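PDB 3RH9: succinate-semialdehyde dehydrogenase (NAD(P)(+)) from Marinobacter aquaeolei, which probably oxidises succinate semialdehyde to succinate with NAD+ or NADP+ as cofactor. Local coordinates for residues A[29-34]-A[41-46]; A[89-94]-A[187-192]; A[177-182]-A[208-213]. All blocks are in the same frame, centred on the assembly; numbering follows the deposited sequence.

Contact 1. Residues A[29-34]-A[41-46]; sequences FDVYNP and AKVPSM
F29 and V43 form a hydrogen-bonded antiparallel pair: F29 N donates to V43 O at 2.8 Å, and V43 N returns a bond to F29 O at 3.0 Å. The F29 side chain stays beside its partner because CG sits between the backbone N and the carbonyl carbon (chi1 71°). This lays one ring face over V43 CB, which stands 3.8 Å from the ring centroid and 25° off the normal, a CH-pi contact displaced toward the CE2-CZ rim. Shortening this residue to an alanine would probably strip V43 CB of its aromatic cover and leave S184 and P187 without the ring they touch. D30 follows on the other face, in a non-hydrogen-bonded pair with K42. The two side chains run alongside each other, and the lysine bends at its last two torsions, yet D30 OD1 and K42 NZ are 3.7 Å apart, so the salt bridge is long. V31 returns to the face of F29: V31 N bonds A41 O at 3.0 Å, while V31 CG2 meets V43 CG2 at 3.9 Å. L188 of helix 188-197 packs against A41 and V43 on this apolar face. The strand axes, 4.8 Å apart at closest and inclined at 142°, together with a connection of only six residues, identify a twisted antiparallel beta hairpin.

Contact 2. Residues A[89-94]-A[187-192]; sequences EEIGRI and PLTMIA
A192 N donates to L188 O at 2.9 Å, an i to i+4 bond in the first turn of helix 188-197, and both residues turn their CB atoms toward helix 88-99. The contact is a near-antiparallel helix pair, with axes inclined at 158° and 9.2 Å apart at closest, in which helix 188-197 belongs to a beta-alpha-beta unit of the aldehyde dehydrogenase fold. No hydrogen bond crosses between 89-94 and 187-192; the interface is buried and apolar. A192 CB lies against two side chains three residues apart: I94 CD1 at 3.9 Å and I91 CG1 at 4.1 Å. I94 divides its branches between partners. With CG1 beside the backbone N (chi1 -61°), CD1 reaches A192, while CG2 lies against L188 CB, the I94 and L188 side chains crossing at about a right angle. The polar atoms at this helix start are served from farther along helix 88-99, where the E98 carboxylate accepts L188 N through OE1 and is hydrogen-bonded through OE2 to T189 OG1. That bond holds the hydroxyl, while the other branch of T189 remains in the apolar layer, its CG2 4.0 Å from I91 CG2.

Contact 3. Residues A[177-182]-A[208-213]; sequences PSVIKP and NLVMGK
V210 CG2 is the bump that keys the segment 208-213 onto 177-182: it lies 3.9 Å from V179 CG1 and 4.1 Å from K181 CB, in the dip between two side chains of the strand. Strand 178-181 pairs in parallel with the short, weakly bonded strand at 208-209, the two joined through helix 188-197 in a beta-alpha-beta crossover at the edge of the Rossmann-type sheet of this aldehyde dehydrogenase. Two backbone bonds on I180 set the register: its N donates to N208 O at 2.6 Å, and its O accepts V210 N at 2.9 Å in a nearly straight bond (174° at the hydrogen). On the other side of the strand the bump comes from L209. Chi1 puts its CG anti to the backbone N (175°), and the second torsion then brings CD1 over to 177-182, where it fits between I180 and P182, 3.6 Å from P182 CD and more loosely against I180 CG2. M190 and F194 of helix 188-197 cover I180 and L209, whereas A54 of helix 48-61 lies against V179 and V210, so each face is covered by helix. Past the paired residues the segments diverge. K181, bent at its second and fourth torsions, extends NZ to G212 O in a weak hydrogen bond at 3.4 Å. G212 has a backbone conformation at which a CB would collide with the preceding carbonyl oxygen. One water links the segments, donating to P182 O and accepting from G212 N, each at 3.0 Å.

The three contact centres form a compact triangle, with about 14 Å between the centres of contacts 1 and 2, about 15 Å between 1 and 3 and about 16 Å between 2 and 3. Contact 1 closes within the early part of the chain before contacts 2 and 3 open; those two interleave, because helix 188-197 lies in sequence between strands 178-181 and 207-209. That helix is the shared element: L188 and the preceding P187 meet the hairpin, and P187 and I191 also meet M211. A further tie is a probable hydrogen bond from M46 N to M211 O, 3.0 Å long. The hairpin and helix 88-99 are thereby tied to the edge strands of the Rossmann-type sheet, away from the predicted active-site residue E256.

Contact 1. Residues A[29-34]-A[41-46]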
# COMPACT_ATOMS: atom_id res chain seq x y z
N PHE A 29 25.55 -23.75 1.07
CA PHE A 29 24.79 -23.84 2.32
C PHE A 29 24.03 -25.14 2.33
O PHE A 29 23.67 -25.66 1.27
CB PHE A 29 23.86 -22.61 2.57
CG PHE A 29 22.64 -22.52 1.66
CD1 PHE A 29 21.46 -23.19 1.98
CD2 PHE A 29 22.65 -21.70 0.53
CE1 PHE A 29 20.32 -23.08 1.15
CE2 PHE A 29 21.53 -21.58 -0.29
CZ PHE A 29 20.36 -22.27 0.02
N ASP A 30 23.80 -25.69 3.52
CA ASP A 30 23.18 -27.01 3.61
C ASP A 30 21.66 -26.95 3.71
O ASP A 30 21.08 -26.06 4.35
CB ASP A 30 23.74 -27.78 4.81
CG ASP A 30 25.23 -28.09 4.67
OD1 ASP A 30 25.82 -27.81 3.60
OD2 ASP A 30 25.81 -28.61 5.65
N VAL A 31 21.01 -27.91 3.08
CA VAL A 31 19.59 -28.15 3.32
C VAL A 31 19.46 -29.47 4.06
O VAL A 31 20.12 -30.46 3.73
CB VAL A 31 18.79 -28.20 2.00
CG1 VAL A 31 17.30 -28.27 2.28
CG2 VAL A 31 19.12 -26.99 1.14
N TYR A 32 18.60 -29.50 5.07
CA TYR A 32 18.40 -30.71 5.85
C TYR A 32 17.04 -31.31 5.61
O TYR A 32 16.10 -30.59 5.30
CB TYR A 32 18.52 -30.38 7.33
CG TYR A 32 19.94 -30.21 7.81
CD1 TYR A 32 20.62 -29.00 7.63
CD2 TYR A 32 20.61 -31.25 8.46
CE1 TYR A 32 21.91 -28.84 8.07
CE2 TYR A 32 21.91 -31.09 8.91
CZ TYR A 32 22.55 -29.89 8.71
OH TYR A 32 23.84 -29.74 9.15
N ASN A 33 16.91 -32.62 5.74
CA ASN A 33 15.59 -33.21 5.82
C ASN A 33 15.18 -33.21 7.29
O ASN A 33 15.85 -33.82 8.12
CB ASN A 33 15.59 -34.63 5.26
CG ASN A 33 14.23 -35.29 5.36
OD1 ASN A 33 13.42 -34.95 6.22
ND2 ASN A 33 13.98 -36.25 4.48
N PRO A 34 14.10 -32.51 7.64
CA PRO A 34 13.79 -32.38 9.07
C PRO A 34 13.44 -33.72 9.71
O PRO A 34 13.35 -33.81 10.93
CB PRO A 34 12.56 -31.47 9.08
CG PRO A 34 12.62 -30.75 7.74
CD PRO A 34 13.16 -31.76 6.80
N ALA A 41 21.14 -31.71 0.40
CA ALA A 41 21.61 -30.93 -0.73
C ALA A 41 22.55 -29.84 -0.27
O ALA A 41 22.46 -29.36 0.86
CB ALA A 41 20.42 -30.33 -1.47
N LYS A 42 23.46 -29.45 -1.15
CA LYS A 42 24.32 -28.30 -0.92
C LYS A 42 24.12 -27.25 -2.02
O LYS A 42 24.55 -27.44 -3.16
CB LYS A 42 25.77 -28.73 -0.84
CG LYS A 42 26.12 -29.57 0.39
CD LYS A 42 27.57 -30.04 0.34
CE LYS A 42 28.31 -29.89 1.68
NZ LYS A 42 27.82 -30.80 2.75
N VAL A 43 23.48 -26.15 -1.66
CA VAL A 43 23.15 -25.10 -2.61
C VAL A 43 24.14 -23.94 -2.58
O VAL A 43 24.58 -23.52 -1.51
CB VAL A 43 21.74 -24.54 -2.32
CG1 VAL A 43 21.26 -23.67 -3.46
CG2 VAL A 43 20.77 -25.68 -2.10
N PRO A 44 24.48 -23.41 -3.75
CA PRO A 44 25.36 -22.24 -3.92
C PRO A 44 24.87 -21.01 -3.17
O PRO A 44 23.70 -20.62 -3.27
CB PRO A 44 25.30 -21.97 -5.42
CG PRO A 44 24.99 -23.31 -6.02
CD PRO A 44 24.11 -24.02 -5.04
N SER A 45 25.79 -20.39 -2.44
CA SER A 45 25.52 -19.19 -1.67
C SER A 45 25.89 -17.97 -2.51
O SER A 45 27.02 -17.45 -2.44
CB SER A 45 26.31 -19.24 -0.36
OG SER A 45 25.84 -18.28 0.56
N MSE A 46 24.95 -17.52 -3.33
CA MSE A 46 25.21 -16.48 -4.33
C MSE A 46 25.54 -15.13 -3.72
O MSE A 46 24.95 -14.71 -2.73
CB MSE A 46 24.05 -16.38 -5.32
CG MSE A 46 23.75 -17.72 -5.99
SE MSE A 46 22.02 -17.86 -6.91
CE MSE A 46 21.51 -19.59 -6.14

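Contact 2. Residues A[89-94]-A[187-192]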
# COMPACT_ATOMS: atom_id res chain seq x y z
N GLU A 89 3.73 -34.55 -8.45
CA GLU A 89 4.15 -35.58 -7.52
C GLU A 89 5.63 -35.50 -7.18
O GLU A 89 6.03 -35.80 -6.05
CB GLU A 89 3.76 -36.97 -8.03
CG GLU A 89 4.58 -38.10 -7.46
CD GLU A 89 4.05 -39.46 -7.86
OE1 GLU A 89 2.82 -39.58 -8.07
OE2 GLU A 89 4.86 -40.41 -7.96
N GLU A 90 6.44 -35.07 -8.14
CA GLU A 90 7.89 -34.96 -7.91
C GLU A 90 8.27 -33.68 -7.17
O GLU A 90 9.28 -33.63 -6.46
CB GLU A 90 8.67 -35.07 -9.22
CG GLU A 90 10.16 -34.81 -9.08
CD GLU A 90 10.88 -35.84 -8.22
OE1 GLU A 90 12.11 -35.70 -8.02
OE2 GLU A 90 10.23 -36.80 -7.74
N ILE A 91 7.47 -32.63 -7.36
CA ILE A 91 7.66 -31.40 -6.61
C ILE A 91 7.18 -31.64 -5.18
O ILE A 91 7.85 -31.29 -4.22
CB ILE A 91 6.91 -30.23 -7.25
CG1 ILE A 91 7.57 -29.85 -8.56
CG2 ILE A 91 6.88 -29.04 -6.31
CD1 ILE A 91 6.81 -28.85 -9.35
N GLY A 92 6.02 -32.28 -5.06
CA GLY A 92 5.55 -32.78 -3.78
C GLY A 92 6.61 -33.60 -3.05
O GLY A 92 6.70 -33.53 -1.83
N ARG A 93 7.42 -34.36 -3.78
CA ARG A 93 8.46 -35.18 -3.14
C ARG A 93 9.52 -34.30 -2.53
O ARG A 93 9.80 -34.38 -1.34
CB ARG A 93 9.10 -36.14 -4.13
CG ARG A 93 9.83 -37.29 -3.45
CD ARG A 93 10.46 -38.25 -4.45
NE ARG A 93 11.46 -37.59 -5.29
CZ ARG A 93 12.78 -37.75 -5.17
NH1 ARG A 93 13.27 -38.56 -4.25
NH2 ARG A 93 13.60 -37.10 -5.99
N ILE A 94 10.11 -33.45 -3.37
CA ILE A 94 11.12 -32.51 -2.93
C ILE A 94 10.61 -31.59 -1.81
O ILE A 94 11.34 -31.22 -0.90
CB ILE A 94 11.63 -31.66 -4.12
CG1 ILE A 94 12.27 -32.58 -5.17
CG2 ILE A 94 12.62 -30.63 -3.65
CD1 ILE A 94 12.22 -32.03 -6.57
N PRO A 187 14.92 -24.30 -0.51
CA PRO A 187 15.27 -23.79 -1.84
C PRO A 187 14.96 -24.79 -2.95
O PRO A 187 14.81 -24.39 -4.10
CB PRO A 187 16.79 -23.61 -1.75
CG PRO A 187 17.21 -24.22 -0.44
CD PRO A 187 16.07 -24.95 0.13
N LEU A 188 14.85 -26.07 -2.62
CA LEU A 188 14.80 -27.10 -3.65
C LEU A 188 13.46 -27.12 -4.37
O LEU A 188 13.38 -27.50 -5.54
CB LEU A 188 15.12 -28.48 -3.07
CG LEU A 188 16.34 -28.56 -2.15
CD1 LEU A 188 16.36 -29.91 -1.46
CD2 LEU A 188 17.64 -28.28 -2.91
N THR A 189 12.40 -26.74 -3.67
CA THR A 189 11.10 -26.73 -4.30
C THR A 189 11.18 -25.62 -5.32
O THR A 189 10.64 -25.73 -6.41
CB THR A 189 9.97 -26.49 -3.28
OG1 THR A 189 9.87 -27.63 -2.44
CG2 THR A 189 8.65 -26.32 -3.97
N MSE A 190 11.90 -24.56 -4.96
CA MSE A 190 12.03 -23.41 -5.83
C MSE A 190 12.82 -23.80 -7.07
O MSE A 190 12.44 -23.47 -8.21
CB MSE A 190 12.70 -22.24 -5.11
CG MSE A 190 12.47 -20.91 -5.81
SE MSE A 190 10.54 -20.56 -5.96
CE MSE A 190 10.51 -19.60 -7.62
N ILE A 191 13.92 -24.50 -6.85
CA ILE A 191 14.72 -24.94 -7.97
C ILE A 191 13.88 -25.81 -8.91
O ILE A 191 13.91 -25.62 -10.13
CB ILE A 191 16.00 -25.65 -7.51
CG1 ILE A 191 16.90 -24.65 -6.79
CG2 ILE A 191 16.74 -26.23 -8.69
CD1 ILE A 191 18.13 -25.25 -6.22
N ALA A 192 13.09 -26.72 -8.34
CA ALA A 192 12.23 -27.60 -9.13
C ALA A 192 11.23 -26.81 -9.97
O ALA A 192 11.05 -27.08 -11.16
CB ALA A 192 11.50 -28.57 -8.22

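Contact 3. Residues A[177-182]-A[208-213]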
# COMPACT_ATOMS: atom_id res chain seq x y z
N PRO A 177 8.72 -8.38 -14.61
CA PRO A 177 9.84 -9.32 -14.43
C PRO A 177 10.17 -9.39 -12.94
O PRO A 177 10.05 -8.40 -12.22
CB PRO A 177 10.99 -8.66 -15.21
CG PRO A 177 10.33 -7.66 -16.14
CD PRO A 177 9.10 -7.20 -15.40
N SER A 178 10.57 -10.55 -12.47
CA SER A 178 10.79 -10.71 -11.04
C SER A 178 12.11 -11.38 -10.70
O SER A 178 12.67 -12.15 -11.49
CB SER A 178 9.61 -11.46 -10.42
OG SER A 178 9.29 -12.63 -11.17
N VAL A 179 12.62 -11.06 -9.53
CA VAL A 179 13.80 -11.69 -8.98
C VAL A 179 13.31 -12.44 -7.76
O VAL A 179 12.67 -11.85 -6.89
CB VAL A 179 14.82 -10.64 -8.58
CG1 VAL A 179 15.96 -11.28 -7.82
CG2 VAL A 179 15.31 -9.91 -9.80
N ILE A 180 13.58 -13.75 -7.69
CA ILE A 180 12.94 -14.59 -6.68
C ILE A 180 13.87 -15.18 -5.61
O ILE A 180 14.88 -15.80 -5.95
CB ILE A 180 12.15 -15.73 -7.32
CG1 ILE A 180 10.98 -15.15 -8.13
CG2 ILE A 180 11.66 -16.71 -6.23
CD1 ILE A 180 10.03 -16.16 -8.73
N LYS A 181 13.50 -15.00 -4.34
CA LYS A 181 14.33 -15.44 -3.23
C LYS A 181 13.60 -16.33 -2.22
O LYS A 181 12.83 -15.83 -1.40
CB LYS A 181 14.93 -14.24 -2.50
CG LYS A 181 16.15 -14.55 -1.64
CD LYS A 181 15.79 -15.43 -0.48
CE LYS A 181 16.81 -15.32 0.64
NZ LYS A 181 18.13 -14.98 0.05
N PRO A 182 13.86 -17.65 -2.24
CA PRO A 182 13.22 -18.56 -1.30
C PRO A 182 13.99 -18.66 0.01
O PRO A 182 15.13 -18.20 0.09
CB PRO A 182 13.28 -19.90 -2.03
CG PRO A 182 14.61 -19.83 -2.71
CD PRO A 182 14.81 -18.37 -3.11
N ASN A 208 13.70 -14.98 -12.34
CA ASN A 208 15.09 -15.11 -11.91
C ASN A 208 15.14 -15.62 -10.48
O ASN A 208 14.34 -15.21 -9.64
CB ASN A 208 15.83 -13.78 -12.01
CG ASN A 208 15.66 -13.12 -13.36
OD1 ASN A 208 14.71 -12.36 -13.58
ND2 ASN A 208 16.58 -13.39 -14.26
N LEU A 209 16.09 -16.51 -10.21
CA LEU A 209 16.22 -17.16 -8.92
C LEU A 209 17.55 -16.83 -8.26
O LEU A 209 18.61 -17.03 -8.83
CB LEU A 209 16.04 -18.67 -9.08
CG LEU A 209 16.24 -19.57 -7.86
CD1 LEU A 209 15.48 -19.05 -6.63
CD2 LEU A 209 15.84 -21.03 -8.18
N VAL A 210 17.49 -16.30 -7.04
CA VAL A 210 18.69 -16.05 -6.27
C VAL A 210 18.57 -16.75 -4.91
O VAL A 210 17.47 -16.88 -4.38
CB VAL A 210 18.90 -14.56 -6.07
CG1 VAL A 210 19.24 -13.91 -7.40
CG2 VAL A 210 17.65 -13.95 -5.50
N MSE A 211 19.68 -17.26 -4.40
CA MSE A 211 19.68 -17.97 -3.13
C MSE A 211 20.95 -17.72 -2.38
O MSE A 211 21.98 -17.42 -2.97
CB MSE A 211 19.57 -19.45 -3.35
CG MSE A 211 18.80 -19.76 -4.59
SE MSE A 211 18.49 -21.64 -4.82
CE MSE A 211 16.59 -21.62 -4.42
N GLY A 212 20.87 -17.85 -1.07
CA GLY A 212 22.02 -17.69 -0.21
C GLY A 212 21.69 -16.86 1.01
O GLY A 212 20.57 -16.89 1.52
N LYS A 213 22.67 -16.10 1.47
CA LYS A 213 22.59 -15.39 2.73
C LYS A 213 21.56 -14.27 2.65
O LYS A 213 21.59 -13.47 1.72
CB LYS A 213 23.98 -14.84 3.09
CG LYS A 213 24.14 -14.41 4.52
CD LYS A 213 25.60 -14.08 4.85
CE LYS A 213 25.75 -13.40 6.22
NZ LYS A 213 25.32 -14.28 7.37
O HOH W 1 18.08 -18.45 0.00